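Local coordinates for protein Two-component response regulator, LuxR family (Aurantimonas sp., PDB 3CZ5) that probably acts as a LuxR-family response regulator in two-component signalling, its receiver domain taking up a phosphoryl signal for a DNA-binding domain absent from this construct, at residues P52-M57 against E120-G125; E26-Y31 against E114-I119; E68-I73 against I82-M87; L95-F98 against G104-T107. All blocks are in the same frame, centred on the assembly; numbering follows the deposited sequence.

Contact 1: residues P52-M57 against E120-G125; sequences PDIVVM and EAILAG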
loop_
_atom_site.group_PDB
_atom_site.type_symbol
_atom_site.label_atom_id
_atom_site.label_comp_id
_atom_site.label_asym_id
_atom_site.label_seq_id
_atom_site.Cartn_x
_atom_site.Cartn_y
_atom_site.Cartn_z
ATOM N N PRO A 52 -6.365 9.717 -6.059
ATOM C CA PRO A 52 -4.950 9.957 -5.868
ATOM C C PRO A 52 -4.047 9.106 -6.749
ATOM O O PRO A 52 -4.489 8.134 -7.377
ATOM C CB PRO A 52 -4.722 9.504 -4.432
ATOM C CG PRO A 52 -5.745 8.397 -4.237
ATOM C CD PRO A 52 -6.930 8.866 -4.988
ATOM N N ASP A 53 -2.776 9.465 -6.776
ATOM C CA ASP A 53 -1.870 8.826 -7.646
ATOM C C ASP A 53 -1.503 7.504 -7.074
ATOM O O ASP A 53 -0.979 6.670 -7.783
ATOM C CB ASP A 53 -0.627 9.656 -7.760
ATOM C CG ASP A 53 -0.893 10.995 -8.387
ATOM O OD1 ASP A 53 -1.471 11.005 -9.490
ATOM O OD2 ASP A 53 -0.520 12.054 -7.823
ATOM N N ILE A 54 -1.735 7.291 -5.800
ATOM C CA ILE A 54 -1.332 6.032 -5.194
ATOM C C ILE A 54 -1.949 6.002 -3.856
ATOM O O ILE A 54 -1.925 7.033 -3.122
ATOM C CB ILE A 54 0.188 5.930 -4.928
ATOM C CG1 ILE A 54 0.527 4.587 -4.292
ATOM C CG2 ILE A 54 0.725 7.023 -3.921
ATOM C CD1 ILE A 54 1.959 4.073 -4.708
ATOM N N VAL A 55 -2.489 4.839 -3.508
ATOM C CA VAL A 55 -2.993 4.662 -2.155
ATOM C C VAL A 55 -2.130 3.686 -1.390
ATOM O O VAL A 55 -1.691 2.700 -1.950
ATOM C CB VAL A 55 -4.469 4.264 -2.163
ATOM C CG1 VAL A 55 -4.861 3.652 -3.480
ATOM C CG2 VAL A 55 -4.808 3.382 -0.985
ATOM N N VAL A 56 -1.807 4.028 -0.147
ATOM C CA VAL A 56 -1.130 3.136 0.793
ATOM C C VAL A 56 -2.030 2.627 1.914
ATOM O O VAL A 56 -2.541 3.419 2.715
ATOM C CB VAL A 56 -0.055 3.849 1.560
ATOM C CG1 VAL A 56 0.472 2.925 2.730
ATOM C CG2 VAL A 56 1.051 4.298 0.617
ATOM N N MET A 57 -2.151 1.302 2.039
ATOM C CA MET A 57 -3.206 0.653 2.900
ATOM C C MET A 57 -2.688 -0.429 3.860
ATOM O O MET A 57 -1.829 -1.199 3.451
ATOM C CB MET A 57 -4.222 -0.026 1.964
ATOM C CG MET A 57 -5.578 0.317 2.371
ATOM S SD MET A 57 -6.919 -0.176 1.377
ATOM C CE MET A 57 -7.958 -0.269 2.772
ATOM N N GLU A 120 7.892 5.264 -4.567
ATOM C CA GLU A 120 8.690 5.791 -5.653
ATOM C C GLU A 120 8.659 4.870 -6.867
ATOM O O GLU A 120 8.376 5.321 -7.989
ATOM C CB GLU A 120 10.151 5.958 -5.241
ATOM C CG GLU A 120 10.341 6.811 -4.010
ATOM C CD GLU A 120 11.534 7.792 -4.121
ATOM O OE1 GLU A 120 11.267 9.038 -4.117
ATOM O OE2 GLU A 120 12.718 7.314 -4.209
ATOM N N ALA A 121 8.953 3.594 -6.645
ATOM C CA ALA A 121 8.979 2.587 -7.712
ATOM C C ALA A 121 7.665 2.251 -8.306
ATOM O O ALA A 121 7.630 1.816 -9.455
ATOM C CB ALA A 121 9.526 1.321 -7.203
ATOM N N ILE A 122 6.607 2.299 -7.500
ATOM C CA ILE A 122 5.281 1.982 -8.004
ATOM C C ILE A 122 4.902 3.073 -9.022
ATOM O O ILE A 122 4.388 2.789 -10.145
ATOM C CB ILE A 122 4.252 1.902 -6.883
ATOM C CG1 ILE A 122 4.147 0.478 -6.393
ATOM C CG2 ILE A 122 2.906 2.181 -7.403
ATOM C CD1 ILE A 122 3.959 0.381 -4.862
ATOM N N LEU A 123 5.187 4.322 -8.621
ATOM C CA LEU A 123 4.915 5.509 -9.448
ATOM C C LEU A 123 5.811 5.529 -10.681
ATOM O O LEU A 123 5.612 6.290 -11.642
ATOM C CB LEU A 123 5.124 6.755 -8.614
ATOM C CG LEU A 123 4.033 6.990 -7.582
ATOM C CD1 LEU A 123 4.184 8.259 -6.790
ATOM C CD2 LEU A 123 2.681 7.087 -8.290
ATOM N N ALA A 124 6.794 4.645 -10.660
ATOM C CA ALA A 124 7.779 4.624 -11.705
ATOM C C ALA A 124 7.191 3.661 -12.642
ATOM O O ALA A 124 7.595 3.597 -13.806
ATOM C CB ALA A 124 9.163 4.094 -11.193
ATOM N N GLY A 125 6.259 2.878 -12.123
ATOM C CA GLY A 125 5.578 1.889 -12.915
ATOM C C GLY A 125 6.013 0.477 -12.597
ATOM O O GLY A 125 5.624 -0.420 -13.323
#

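Contact 2: residues E26-Y31 against E114-I119; sequences ERRPGY and ELVQAI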
loop_
_atom_site.group_PDB
_atom_site.type_symbol
_atom_site.label_atom_id
_atom_site.label_comp_id
_atom_site.label_asym_id
_atom_site.label_seq_id
_atom_site.Cartn_x
_atom_site.Cartn_y
_atom_site.Cartn_z
ATOM N N GLU A 26 6.236 12.524 3.653
ATOM C CA GLU A 26 6.298 13.874 3.105
ATOM C C GLU A 26 7.656 14.496 3.205
ATOM O O GLU A 26 7.853 15.621 2.793
ATOM C CB GLU A 26 5.254 14.783 3.683
ATOM C CG GLU A 26 3.898 14.494 3.176
ATOM C CD GLU A 26 2.923 15.465 3.761
ATOM O OE1 GLU A 26 3.449 16.347 4.483
ATOM O OE2 GLU A 26 1.683 15.383 3.474
ATOM N N ARG A 27 8.621 13.758 3.706
ATOM C CA ARG A 27 9.984 14.291 3.722
ATOM C C ARG A 27 10.572 14.115 2.321
ATOM O O ARG A 27 11.574 14.756 1.973
ATOM C CB ARG A 27 10.852 13.641 4.799
ATOM C CG ARG A 27 10.114 13.532 6.174
ATOM C CD ARG A 27 11.028 13.081 7.340
ATOM N NE ARG A 27 10.636 13.616 8.662
ATOM C CZ ARG A 27 10.047 12.905 9.643
ATOM N NH1 ARG A 27 9.770 11.604 9.449
ATOM N NH2 ARG A 27 9.748 13.474 10.815
ATOM N N ARG A 28 9.935 13.272 1.510
ATOM C CA ARG A 28 10.339 13.151 0.136
ATOM C C ARG A 28 9.553 14.235 -0.558
ATOM O O ARG A 28 8.348 14.132 -0.658
ATOM C CB ARG A 28 10.043 11.747 -0.378
ATOM C CG ARG A 28 9.561 11.548 -1.799
ATOM C CD ARG A 28 10.283 12.352 -2.899
ATOM N NE ARG A 28 10.451 11.660 -4.196
ATOM C CZ ARG A 28 10.040 12.150 -5.365
ATOM N NH1 ARG A 28 9.413 13.335 -5.422
ATOM N NH2 ARG A 28 10.249 11.445 -6.475
ATOM N N PRO A 29 10.248 15.313 -0.999
ATOM C CA PRO A 29 9.498 16.505 -1.379
ATOM C C PRO A 29 8.847 16.185 -2.694
ATOM O O PRO A 29 9.262 15.226 -3.338
ATOM C CB PRO A 29 10.588 17.602 -1.463
ATOM C CG PRO A 29 11.777 16.918 -1.804
ATOM C CD PRO A 29 11.693 15.471 -1.300
ATOM N N GLY A 30 7.808 16.932 -3.048
ATOM C CA GLY A 30 6.864 16.496 -4.082
ATOM C C GLY A 30 5.709 15.572 -3.626
ATOM O O GLY A 30 4.623 15.614 -4.172
ATOM N N TYR A 31 5.918 14.735 -2.630
ATOM C CA TYR A 31 4.875 13.831 -2.196
ATOM C C TYR A 31 3.804 14.432 -1.223
ATOM O O TYR A 31 4.118 14.759 -0.101
ATOM C CB TYR A 31 5.562 12.632 -1.541
ATOM C CG TYR A 31 6.216 11.691 -2.562
ATOM C CD1 TYR A 31 6.520 12.130 -3.875
ATOM C CD2 TYR A 31 6.557 10.377 -2.215
ATOM C CE1 TYR A 31 7.128 11.230 -4.828
ATOM C CE2 TYR A 31 7.116 9.504 -3.134
ATOM C CZ TYR A 31 7.429 9.923 -4.433
ATOM O OH TYR A 31 8.011 9.005 -5.292
ATOM N N GLU A 114 11.997 1.879 3.120
ATOM C CA GLU A 114 11.232 1.022 2.239
ATOM C C GLU A 114 9.954 1.656 1.666
ATOM O O GLU A 114 9.630 1.602 0.420
ATOM C CB GLU A 114 10.863 -0.233 3.007
ATOM C CG GLU A 114 12.014 -1.150 3.034
ATOM C CD GLU A 114 12.423 -1.573 1.637
ATOM O OE1 GLU A 114 11.607 -1.366 0.645
ATOM O OE2 GLU A 114 13.545 -2.149 1.561
ATOM N N LEU A 115 9.218 2.237 2.603
ATOM C CA LEU A 115 7.983 2.828 2.310
ATOM C C LEU A 115 8.178 3.803 1.134
ATOM O O LEU A 115 7.567 3.640 0.067
ATOM C CB LEU A 115 7.497 3.508 3.580
ATOM C CG LEU A 115 6.180 4.150 3.260
ATOM C CD1 LEU A 115 5.317 3.134 2.457
ATOM C CD2 LEU A 115 5.477 4.607 4.484
ATOM N N VAL A 116 9.052 4.805 1.286
ATOM C CA VAL A 116 9.085 5.793 0.247
ATOM C C VAL A 116 9.617 5.198 -1.034
ATOM O O VAL A 116 8.991 5.290 -2.066
ATOM C CB VAL A 116 9.856 6.968 0.627
ATOM C CG1 VAL A 116 10.366 7.648 -0.650
ATOM C CG2 VAL A 116 8.975 7.890 1.431
ATOM N N GLN A 117 10.742 4.521 -0.975
ATOM C CA GLN A 117 11.189 3.734 -2.142
ATOM C C GLN A 117 10.068 2.984 -2.888
ATOM O O GLN A 117 9.870 3.180 -4.111
ATOM C CB GLN A 117 12.221 2.691 -1.728
ATOM C CG GLN A 117 13.353 3.203 -0.967
ATOM C CD GLN A 117 14.364 3.622 -1.923
ATOM O OE1 GLN A 117 14.412 3.089 -3.044
ATOM N NE2 GLN A 117 15.197 4.601 -1.537
ATOM N N ALA A 118 9.373 2.093 -2.179
ATOM C CA ALA A 118 8.211 1.423 -2.771
ATOM C C ALA A 118 7.285 2.431 -3.463
ATOM O O ALA A 118 7.086 2.395 -4.670
ATOM C CB ALA A 118 7.458 0.703 -1.714
ATOM N N ILE A 119 6.700 3.338 -2.710
ATOM C CA ILE A 119 5.914 4.381 -3.364
ATOM C C ILE A 119 6.598 4.941 -4.678
ATOM O O ILE A 119 5.936 5.095 -5.727
ATOM C CB ILE A 119 5.724 5.529 -2.403
ATOM C CG1 ILE A 119 4.799 5.124 -1.290
ATOM C CG2 ILE A 119 5.194 6.781 -3.087
ATOM C CD1 ILE A 119 4.783 6.165 -0.169
#

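Contact 3: residues E68-I73 against I82-M87; sequences EATRHI and ILIFTM. With PO4 (phosphate ion), chain E.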
loop_
_atom_site.group_PDB
_atom_site.type_symbol
_atom_site.label_atom_id
_atom_site.label_comp_id
_atom_site.label_asym_id
_atom_site.label_seq_id
_atom_site.Cartn_x
_atom_site.Cartn_y
_atom_site.Cartn_z
ATOM N N GLU A 68 -9.519 -6.897 0.237
ATOM C CA GLU A 68 -10.914 -6.691 -0.197
ATOM C C GLU A 68 -11.066 -5.254 -0.753
ATOM O O GLU A 68 -11.552 -5.030 -1.875
ATOM C CB GLU A 68 -11.933 -7.033 0.932
ATOM C CG GLU A 68 -11.961 -8.614 1.445
ATOM C CD GLU A 68 -11.273 -8.996 2.901
ATOM O OE1 GLU A 68 -9.991 -8.984 3.048
ATOM O OE2 GLU A 68 -12.050 -9.337 3.861
ATOM N N ALA A 69 -10.594 -4.301 0.044
ATOM C CA ALA A 69 -10.451 -2.904 -0.366
ATOM C C ALA A 69 -9.871 -2.836 -1.727
ATOM O O ALA A 69 -10.330 -2.078 -2.553
ATOM C CB ALA A 69 -9.551 -2.157 0.557
ATOM N N THR A 70 -8.821 -3.593 -1.963
ATOM C CA THR A 70 -8.057 -3.348 -3.211
ATOM C C THR A 70 -8.913 -3.789 -4.388
ATOM O O THR A 70 -8.927 -3.111 -5.397
ATOM C CB THR A 70 -6.724 -4.117 -3.305
ATOM O OG1 THR A 70 -5.755 -3.500 -2.454
ATOM C CG2 THR A 70 -6.216 -4.157 -4.774
ATOM N N ARG A 71 -9.605 -4.926 -4.230
ATOM C CA ARG A 71 -10.454 -5.404 -5.257
ATOM C C ARG A 71 -11.429 -4.302 -5.534
ATOM O O ARG A 71 -11.551 -3.876 -6.661
ATOM C CB ARG A 71 -11.133 -6.724 -4.879
ATOM C CG ARG A 71 -10.315 -7.988 -5.332
ATOM C CD ARG A 71 -10.610 -9.235 -4.458
ATOM N NE ARG A 71 -11.892 -8.989 -3.797
ATOM C CZ ARG A 71 -12.178 -9.350 -2.551
ATOM N NH1 ARG A 71 -11.233 -10.005 -1.828
ATOM N NH2 ARG A 71 -13.391 -9.037 -2.041
ATOM N N HIS A 72 -12.102 -3.800 -4.507
ATOM C CA HIS A 72 -13.213 -2.862 -4.772
ATOM C C HIS A 72 -12.757 -1.725 -5.635
ATOM O O HIS A 72 -13.400 -1.362 -6.587
ATOM C CB HIS A 72 -13.840 -2.310 -3.497
ATOM C CG HIS A 72 -15.037 -3.080 -3.084
ATOM N ND1 HIS A 72 -14.981 -4.139 -2.190
ATOM C CD2 HIS A 72 -16.314 -3.014 -3.506
ATOM C CE1 HIS A 72 -16.175 -4.682 -2.061
ATOM N NE2 HIS A 72 -17.006 -4.020 -2.852
ATOM N N ILE A 73 -11.616 -1.167 -5.293
ATOM C CA ILE A 73 -11.163 -0.000 -5.944
ATOM C C ILE A 73 -10.787 -0.291 -7.396
ATOM O O ILE A 73 -11.092 0.452 -8.291
ATOM C CB ILE A 73 -9.984 0.503 -5.214
ATOM C CG1 ILE A 73 -10.422 1.124 -3.878
ATOM C CG2 ILE A 73 -9.235 1.430 -6.119
ATOM C CD1 ILE A 73 -9.279 1.870 -3.028
ATOM N N ILE A 82 -2.300 0.598 -5.773
ATOM C CA ILE A 82 -2.333 0.407 -4.323
ATOM C C ILE A 82 -1.100 -0.274 -3.731
ATOM O O ILE A 82 -0.682 -1.319 -4.227
ATOM C CB ILE A 82 -3.572 -0.457 -3.886
ATOM C CG1 ILE A 82 -4.889 0.198 -4.323
ATOM C CG2 ILE A 82 -3.564 -0.703 -2.366
ATOM C CD1 ILE A 82 -5.330 -0.282 -5.626
ATOM N N LEU A 83 -0.539 0.274 -2.649
ATOM C CA LEU A 83 0.621 -0.323 -1.966
ATOM C C LEU A 83 0.143 -0.901 -0.651
ATOM O O LEU A 83 -0.239 -0.165 0.241
ATOM C CB LEU A 83 1.661 0.740 -1.709
ATOM C CG LEU A 83 2.764 0.481 -0.678
ATOM C CD1 LEU A 83 3.574 -0.698 -0.995
ATOM C CD2 LEU A 83 3.850 1.549 -0.675
ATOM N N ILE A 84 0.063 -2.209 -0.507
ATOM C CA ILE A 84 -0.230 -2.711 0.816
ATOM C C ILE A 84 1.019 -2.502 1.663
ATOM O O ILE A 84 2.162 -2.828 1.190
ATOM C CB ILE A 84 -0.424 -4.145 0.872
ATOM C CG1 ILE A 84 -1.702 -4.584 0.142
ATOM C CG2 ILE A 84 -0.499 -4.454 2.363
ATOM C CD1 ILE A 84 -2.756 -3.523 -0.064
ATOM N N PHE A 85 0.825 -1.952 2.875
ATOM C CA PHE A 85 1.884 -1.644 3.847
ATOM C C PHE A 85 1.440 -2.258 5.140
ATOM O O PHE A 85 0.394 -1.889 5.667
ATOM C CB PHE A 85 1.968 -0.182 4.092
ATOM C CG PHE A 85 3.215 0.251 4.819
ATOM C CD1 PHE A 85 4.421 -0.484 4.724
ATOM C CD2 PHE A 85 3.226 1.429 5.568
ATOM C CE1 PHE A 85 5.572 -0.047 5.377
ATOM C CE2 PHE A 85 4.365 1.829 6.222
ATOM C CZ PHE A 85 5.525 1.116 6.097
ATOM N N THR A 86 2.207 -3.217 5.643
ATOM C CA THR A 86 1.672 -4.049 6.687
ATOM C C THR A 86 2.721 -4.663 7.650
ATOM O O THR A 86 3.910 -4.703 7.437
ATOM C CB THR A 86 0.890 -5.167 6.043
ATOM O OG1 THR A 86 0.353 -5.986 7.075
ATOM C CG2 THR A 86 1.818 -5.980 5.200
ATOM N N MET A 87 2.230 -5.153 8.750
ATOM C CA MET A 87 3.074 -5.692 9.767
ATOM C C MET A 87 3.084 -7.217 9.564
ATOM O O MET A 87 3.960 -7.947 10.045
ATOM C CB MET A 87 2.406 -5.306 11.074
ATOM C CG MET A 87 3.225 -5.521 12.213
ATOM S SD MET A 87 4.478 -4.250 12.356
ATOM C CE MET A 87 5.793 -5.308 12.864
HETATM P P PO4 E . -1.511 -3.877 9.534
HETATM O O1 PO4 E . -1.081 -4.957 10.465
HETATM O O2 PO4 E . -0.631 -2.648 9.474
HETATM O O3 PO4 E . -1.723 -4.427 8.153
HETATM O O4 PO4 E . -2.857 -3.678 10.181
#

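Contact 4: residues L95-F98 against G104-T107; sequences LKAF and GYVT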
loop_
_atom_site.group_PDB
_atom_site.type_symbol
_atom_site.label_atom_id
_atom_site.label_comp_id
_atom_site.label_asym_id
_atom_site.label_seq_id
_atom_site.Cartn_x
_atom_site.Cartn_y
_atom_site.Cartn_z
ATOM N N LEU A 95 1.039 -12.751 -2.220
ATOM C CA LEU A 95 0.487 -13.288 -3.480
ATOM C C LEU A 95 -0.969 -12.880 -3.659
ATOM O O LEU A 95 -1.361 -12.443 -4.717
ATOM C CB LEU A 95 0.533 -14.802 -3.531
ATOM C CG LEU A 95 1.993 -15.195 -3.558
ATOM C CD1 LEU A 95 2.158 -16.704 -3.121
ATOM C CD2 LEU A 95 2.561 -14.835 -4.932
ATOM N N LYS A 96 -1.782 -13.078 -2.644
ATOM C CA LYS A 96 -3.168 -12.690 -2.703
ATOM C C LYS A 96 -3.258 -11.228 -3.154
ATOM O O LYS A 96 -3.959 -10.905 -4.150
ATOM C CB LYS A 96 -3.745 -12.800 -1.300
ATOM C CG LYS A 96 -5.093 -13.451 -1.244
ATOM C CD LYS A 96 -5.194 -14.384 -0.016
ATOM C CE LYS A 96 -5.832 -15.765 -0.342
ATOM N NZ LYS A 96 -5.626 -16.685 0.813
ATOM N N ALA A 97 -2.536 -10.370 -2.407
ATOM C CA ALA A 97 -2.671 -8.952 -2.472
ATOM C C ALA A 97 -2.384 -8.754 -3.875
ATOM O O ALA A 97 -3.138 -8.056 -4.559
ATOM C CB ALA A 97 -1.640 -8.270 -1.652
ATOM N N PHE A 98 -1.311 -9.384 -4.361
ATOM C CA PHE A 98 -0.973 -9.178 -5.792
ATOM C C PHE A 98 -2.066 -9.645 -6.736
ATOM O O PHE A 98 -2.397 -8.945 -7.676
ATOM C CB PHE A 98 0.381 -9.721 -6.231
ATOM C CG PHE A 98 1.538 -8.912 -5.715
ATOM C CD1 PHE A 98 1.746 -7.588 -6.141
ATOM C CD2 PHE A 98 2.444 -9.454 -4.765
ATOM C CE1 PHE A 98 2.867 -6.821 -5.624
ATOM C CE2 PHE A 98 3.529 -8.704 -4.269
ATOM C CZ PHE A 98 3.725 -7.417 -4.681
ATOM N N GLY A 104 2.116 -3.338 -4.883
ATOM C CA GLY A 104 3.274 -3.312 -3.969
ATOM C C GLY A 104 2.912 -3.989 -2.653
ATOM O O GLY A 104 1.780 -3.942 -2.217
ATOM N N TYR A 105 3.835 -4.659 -1.986
ATOM C CA TYR A 105 3.445 -5.195 -0.677
ATOM C C TYR A 105 4.672 -5.026 0.139
ATOM O O TYR A 105 5.699 -5.659 -0.162
ATOM C CB TYR A 105 3.097 -6.640 -0.793
ATOM C CG TYR A 105 2.596 -7.236 0.438
ATOM C CD1 TYR A 105 1.268 -7.577 0.586
ATOM C CD2 TYR A 105 3.434 -7.448 1.478
ATOM C CE1 TYR A 105 0.808 -8.137 1.752
ATOM C CE2 TYR A 105 2.984 -8.015 2.664
ATOM C CZ TYR A 105 1.679 -8.364 2.796
ATOM O OH TYR A 105 1.293 -8.950 4.002
ATOM N N VAL A 106 4.596 -4.119 1.131
ATOM C CA VAL A 106 5.784 -3.733 1.912
ATOM C C VAL A 106 5.574 -4.010 3.398
ATOM O O VAL A 106 4.451 -3.902 3.853
ATOM C CB VAL A 106 6.069 -2.290 1.708
ATOM C CG1 VAL A 106 6.778 -1.752 2.879
ATOM C CG2 VAL A 106 6.917 -2.116 0.418
ATOM N N THR A 107 6.593 -4.423 4.153
ATOM C CA THR A 107 6.356 -4.723 5.558
ATOM C C THR A 107 6.820 -3.612 6.514
ATOM O O THR A 107 7.830 -2.977 6.330
ATOM C CB THR A 107 6.937 -6.041 6.034
ATOM O OG1 THR A 107 8.378 -5.992 6.025
ATOM C CG2 THR A 107 6.420 -7.118 5.174
#

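Contact 1: residues P52-M57 against E120-G125
Ile-54 lays the end of its side chain over the beta-branch of Ile-122, its CD1 standing 3.4 Å from Ile-122 CG2 and 3.8 Å from Ile-122 CB. The two side chains cross at about a right angle, so the meeting is a local one of methyl on branch. On Ile-54, CG1 is anti to the backbone N (chi1 180°), which extends the longer branch from the strand toward the helix. Leu-123 covers the neighbouring patch differently. Its CB leaves the chain at an angle to the strand, but the end of the side chain comes nearer, and CD2 lies 4.3 Å from Ile-54 CB. The same CD2 is 3.7 Å from the carbonyl O of Asp-53 and 4.2 Å from Asp-53 CB, just ahead of Ile-54.

These residues join an inner strand of the receiver domain's parallel sheet, between 6-11 and 82-86, to the C-terminal end of helix 114-122. The helix finishes in a Schellman motif: Gly-125 has a positive phi (107°), and its N bonds back to Ile-122 O at 2.7 Å. At those backbone angles any CB would collide with the carbonyl O of Ala-124, which accounts for a glycine here. Strand 6-11 adds Ile-8 against Ile-54 and Ala-6 against Leu-123, while Leu-83 of strand 82-86 touches Ile-122.

No hydrogen bond spans the two segments. Their attachment is therefore van der Waals packing of aliphatic groups, one methyl resting on a backbone carbonyl, and at its margin Asp-53 OD2 is taken by Arg-7 N.

Contact 2: residues E26-Y31 against E114-I119
Arg-28 meets Val-116 through the aliphatic start of its side chain: Val-116 CG1 lies 4.1 Å from both Arg-28 CB and Arg-28 CG, and the two side chains cross at about a right angle. The arginine then bends at chi2 (44°) and chi3, folding over Tyr-31. CG sits above the centre of the phenol ring, consistent with a CH-pi contact, and a face of the guanidinium covers Tyr-31 CE1. Within its own turn the arginine is held by a bond from NH1 to Pro-29 O (2.8 Å, N-H...O angle 161°), which lies in the carbonyl plane and close to the guanidinium plane. NE forms a salt bridge with Glu-120, and NH2 bonds Ser-4 OG.

The contact fastens the loop between helix 15-25 and strand 31-37 to helix 114-122, one of the helices in the receiver fold's alternating strands and helices. Replacing Arg-28 by an alanine would probably strip the cover from the Tyr-31 ring and leave Glu-120 without its cationic mate.

Tyr-31 carries the deeper part. With CG beside the backbone N (chi1 -74°), its ring reaches Ile-119, whose CG2 approaches CE2 of Tyr-31 obliquely at 3.3 Å.

Contact 3: residues E68-I73 against I82-M87
The second half of a beta-alpha-beta unit, strand 54-57, helix 66-76 and strand 82-86, is packed together here, with Thr-70 of the helix lying against Ile-82 and Ile-84 of the strand. The axes of segments 68-73 and 82-86 are antiparallel at 175° and approach to 10.1 Å, as expected where a helix returns the chain across a parallel sheet.

Thr-70 touches with both branches. Its OG1 lies 3.6 Å from Ile-82 CG2 and 3.8 Å from Ile-84 CD1, while its CG2 is 4.1 Å from Ile-82 CD1. The side chains of Thr-70 and Ile-82 lie alongside, pointing opposite ways. OG1 is anti to the carbonyl carbon (chi1 -75°), beside the backbone N, where it can bond to Gly-66 O one turn earlier. The hydroxyl is thus satisfied within its own helix although it borders methyl groups. One turn on, Ile-73 CG2 reaches Ile-82 CD1 at 4.3 Å, a looser apolar touch.

At the other end of the strand, Thr-86 points OG1 anti to its backbone N (chi1 -180°) and bonds O3 of a phosphate ion at 2.8 Å. Lys-108 NZ and the backbone N atoms of Leu-59 and Thr-60 also hold this ion, which probably came from the crystallisation liquor. The same threonine hydroxyl pairs with His-88 N.

Helix 66-76 thus covers the start of strand 82-86, and the strand's C-terminal end binds the anion. That layout is typical of CheY-like receiver domains, where a hydroxyl residue and a lysine border the phosphorylation site, predicted here to be Asp-58.

Contact 4: residues L95-F98 against G104-T107
This is buried helix-to-strand packing within the beta-alpha-beta unit of strand 82-86, helix 91-99 and strand 104-107, made by Ala-97 and Phe-98 against Gly-104 and Tyr-105. Two separate touches support that reading. Ala-97 CB meets the edge of the Tyr-105 ring, near its plane, at 3.7 Å from CD1. Phe-98 lies against the backbone: its CE1 is 3.6 Å from Gly-104 N, and its CZ is 3.9 Å from Tyr-105 N and 4.0 Å from Tyr-105 CB. The ring approaches these N atoms obliquely.

Phe-98 leaves the helix at an angle to the strand, but CG stands beside the backbone N (chi1 -72°) and the far end of the ring swings in. A CB on Gly-104 would point away from the helix, so the phenylalanine packs on main chain there. Cutting Phe-98 back to alanine is likely to uncover the backbone at Gly-104 and Tyr-105 and open a gap between helix and strand.

Tyr-105 has CG anti to its own backbone N (chi1 -175°), sending the ring along the helix-facing side of the sheet. Its side chain also touches Ile-84 and Thr-86. In CheY-like receivers an aromatic residue at the equivalent place is coupled in rotamer to the hydroxyl residue of the phosphorylation site; Thr-86 is consistent with such a pairing, though one structure does not show a coupled movement.

The tyrosine OH bonds His-88 O, in the loop between strand 82-86 and helix 91-99. Between the two segments themselves the contact is van der Waals, without polar bonds: a methyl on a ring edge, and a ring on backbone N and on CB.

All four contacts serve one parallel sheet with helices on both faces, the doubly wound receiver fold. Contacts 1 and 2, with centres about 10 Å apart, share helix 114-122, where Ile-54 touches Ile-119; contacts 3 and 4, about 8 Å apart, lie on adjacent strands 82-86 and 104-107 and cover the sheet with helices 66-76 and 91-99. Along the chain contact 3 closes before contact 4 opens, and both fall within the long spans bridged by contacts 1 and 2, whose segments alternate. The far-separated pairings bring helix 114-122 to early parts of the chain, while the short-range ones build successive beta-alpha-beta units in a sheet whose strand 82-86 reaches the phosphate at its C-terminal end.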